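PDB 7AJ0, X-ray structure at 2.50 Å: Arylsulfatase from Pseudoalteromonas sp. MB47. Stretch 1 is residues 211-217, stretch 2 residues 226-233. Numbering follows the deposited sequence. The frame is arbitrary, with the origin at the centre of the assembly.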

# COMPACT_ATOMS: atom_id res chain seq x y z
N LEU A 211 6.18 -0.57 41.53
CA LEU A 211 5.45 -1.76 41.11
C LEU A 211 6.37 -2.80 40.50
O LEU A 211 5.91 -3.73 39.83
CB LEU A 211 4.35 -1.38 40.12
CG LEU A 211 3.29 -0.41 40.66
CD1 LEU A 211 2.32 -0.01 39.56
CD2 LEU A 211 2.53 -1.01 41.84
N ARG A 212 7.67 -2.67 40.72
CA ARG A 212 8.64 -3.64 40.21
C ARG A 212 8.48 -4.96 40.94
O ARG A 212 8.48 -4.99 42.17
CB ARG A 212 10.05 -3.07 40.40
CG ARG A 212 11.20 -4.02 40.13
CD ARG A 212 12.46 -3.52 40.85
NE ARG A 212 13.65 -4.29 40.52
CZ ARG A 212 14.78 -3.78 40.03
NH1 ARG A 212 14.91 -2.48 39.83
NH2 ARG A 212 15.80 -4.59 39.77
N PRO A 213 8.35 -6.08 40.22
CA PRO A 213 8.29 -7.38 40.91
C PRO A 213 9.60 -7.68 41.62
O PRO A 213 10.69 -7.36 41.14
CB PRO A 213 8.02 -8.38 39.78
CG PRO A 213 8.55 -7.71 38.55
CD PRO A 213 8.32 -6.23 38.75
N GLU A 214 9.49 -8.31 42.79
CA GLU A 214 10.67 -8.56 43.61
C GLU A 214 11.44 -9.80 43.17
O GLU A 214 12.66 -9.86 43.35
CB GLU A 214 10.26 -8.70 45.08
CG GLU A 214 9.82 -7.39 45.71
CD GLU A 214 9.43 -7.53 47.17
OE1 GLU A 214 8.99 -8.63 47.57
OE2 GLU A 214 9.56 -6.54 47.92
N GLY A 215 10.76 -10.78 42.59
CA GLY A 215 11.44 -11.99 42.14
C GLY A 215 10.45 -13.13 41.98
O GLY A 215 9.25 -12.91 41.80
N LEU A 216 10.98 -14.35 42.05
CA LEU A 216 10.15 -15.54 41.97
C LEU A 216 9.44 -15.76 43.30
O LEU A 216 10.06 -15.66 44.37
CB LEU A 216 10.99 -16.76 41.59
CG LEU A 216 11.77 -16.61 40.29
CD1 LEU A 216 12.52 -17.88 39.95
CD2 LEU A 216 10.83 -16.23 39.15
N ILE A 217 8.15 -16.07 43.23
CA ILE A 217 7.31 -16.23 44.41
C ILE A 217 7.06 -17.71 44.64
O ILE A 217 6.77 -18.46 43.69
CB ILE A 217 5.99 -15.46 44.26
CG1 ILE A 217 6.26 -13.97 44.08
CG2 ILE A 217 5.09 -15.69 45.47
CD1 ILE A 217 7.07 -13.35 45.20
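Stretch 2 (226-233) EVAYPINS

Leu 216 is at the apolar centre of the contact. Its CB lies 3.9 Å from CB of Tyr 229, and its CD2 lies 4.2 Å from CD1 of Ile 231. Leu 216 and Tyr 229 are paired across the strands and put their side chains on the same face of the sheet. The Tyr 229 side chain (chi1 t) then leads away from stretch 1, and its OH is hydrogen-bonded elsewhere in the structure. A second apolar pair lies on the other face. There CD1 of Ile 217 meets CG2 of Val 227 at 3.6 Å. Ile 217 is m at both chi1 and chi2, and its end comes nearer to stretch 2.

The backbones of the two stretches pair as antiparallel strands. Strand 215-217 and strand 226-228 have 123° between their N-to-C directions and a closest axis approach of 4.8 Å. The angle is well short of 180°, so the two strands cross obliquely. Stretch 2 turns a corner at Tyr 229.

Four backbone hydrogen bonds join the stretches. Leu 216 N donates to Tyr 229 O at 2.9 Å. In return, Leu 216 O accepts from two successive amides: Ala 228 N at 2.9 Å and, weakly, Tyr 229 N at 3.5 Å. This sharing accompanies a beta bulge. Leu 216 pairs with Tyr 229, but Ile 217 pairs with Val 227, at a CA-CA distance of 4.7 Å. The register thus shifts by one residue. Next to the bulge, Ile 217 CA makes a CA-H...O contact with Glu 226 O at 3.2 Å.

Gly 215 pairs with Pro 230, and their CA atoms are 4.2 Å apart. Gly 215 CA also approaches Tyr 229 O to 3.3 Å in a CA-H...O contact. There is no room for a CB here: an ideal one would lie 2.2 Å from Tyr 229 O and 2.8 Å from Pro 230 CA. The glycine's phi/psi of 160/-157 would also jam a CB against the preceding carbonyl.

Beyond the glycine, Ile 231 N donates to Glu 214 O at 3.1 Å. The bond is nearly straight, at 171°. Pro 230 CA adds a CA-H...O contact to the same Glu 214 O at 3.6 Å.

The outer contacts involve charged side chains. Glu 214 is exposed, and its OE1 lies 3.3 Å from CG2 of Val 227. The CA-to-CB bond of Arg 212 points toward stretch 2, and the side chain is extended, with chi1 to chi3 all t. Its NH2 comes within 3.7 Å of Asn 232 CA and 4.0 Å of Ile 231 O, which lies at the guanidinium edge.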

# COMPACT_ATOMS: atom_id res chain seq x y z
N GLU A 226 6.00 -16.29 49.53
CA GLU A 226 7.37 -15.94 49.87
C GLU A 226 8.11 -15.53 48.61
O GLU A 226 7.84 -16.04 47.52
CB GLU A 226 8.12 -17.11 50.52
CG GLU A 226 7.47 -17.69 51.76
CD GLU A 226 8.22 -18.91 52.28
OE1 GLU A 226 9.38 -19.12 51.84
OE2 GLU A 226 7.66 -19.65 53.11
N VAL A 227 9.05 -14.61 48.76
CA VAL A 227 10.00 -14.29 47.70
C VAL A 227 11.15 -15.28 47.85
O VAL A 227 12.02 -15.13 48.71
CB VAL A 227 10.48 -12.84 47.77
CG1 VAL A 227 11.58 -12.61 46.73
CG2 VAL A 227 9.32 -11.89 47.54
N ALA A 228 11.15 -16.32 47.01
CA ALA A 228 12.13 -17.39 47.11
C ALA A 228 13.42 -17.11 46.35
O ALA A 228 14.48 -17.59 46.75
CB ALA A 228 11.52 -18.70 46.61
N TYR A 229 13.34 -16.34 45.27
CA TYR A 229 14.51 -16.05 44.43
C TYR A 229 14.43 -14.59 43.99
O TYR A 229 13.69 -14.26 43.05
CB TYR A 229 14.57 -16.98 43.23
CG TYR A 229 15.82 -16.82 42.39
CD1 TYR A 229 15.85 -15.93 41.32
CD2 TYR A 229 16.96 -17.56 42.66
CE1 TYR A 229 16.99 -15.77 40.55
CE2 TYR A 229 18.10 -17.41 41.90
CZ TYR A 229 18.11 -16.52 40.84
OH TYR A 229 19.25 -16.37 40.08
N PRO A 230 15.17 -13.69 44.64
CA PRO A 230 15.12 -12.28 44.24
C PRO A 230 15.76 -12.07 42.89
O PRO A 230 16.72 -12.75 42.51
CB PRO A 230 15.90 -11.56 45.35
CG PRO A 230 16.02 -12.55 46.46
CD PRO A 230 16.05 -13.90 45.80
N ILE A 231 15.23 -11.09 42.16
CA ILE A 231 15.75 -10.72 40.85
C ILE A 231 16.04 -9.23 40.90
O ILE A 231 15.11 -8.41 40.92
CB ILE A 231 14.78 -11.07 39.71
CG1 ILE A 231 14.69 -12.60 39.59
CG2 ILE A 231 15.25 -10.44 38.41
CD1 ILE A 231 13.55 -13.09 38.74
N ASN A 232 17.33 -8.87 40.93
CA ASN A 232 17.76 -7.48 40.98
C ASN A 232 18.82 -7.17 39.94
O ASN A 232 19.38 -6.06 39.95
CB ASN A 232 18.29 -7.14 42.38
CG ASN A 232 17.25 -7.33 43.46
OD1 ASN A 232 17.41 -8.17 44.35
ND2 ASN A 232 16.18 -6.55 43.40
N SER A 233 19.12 -8.10 39.04
CA SER A 233 20.16 -7.88 38.04
C SER A 233 19.97 -8.85 36.89
O SER A 233 19.25 -9.85 37.01
CB SER A 233 21.56 -8.05 38.65
OG SER A 233 21.78 -9.40 39.01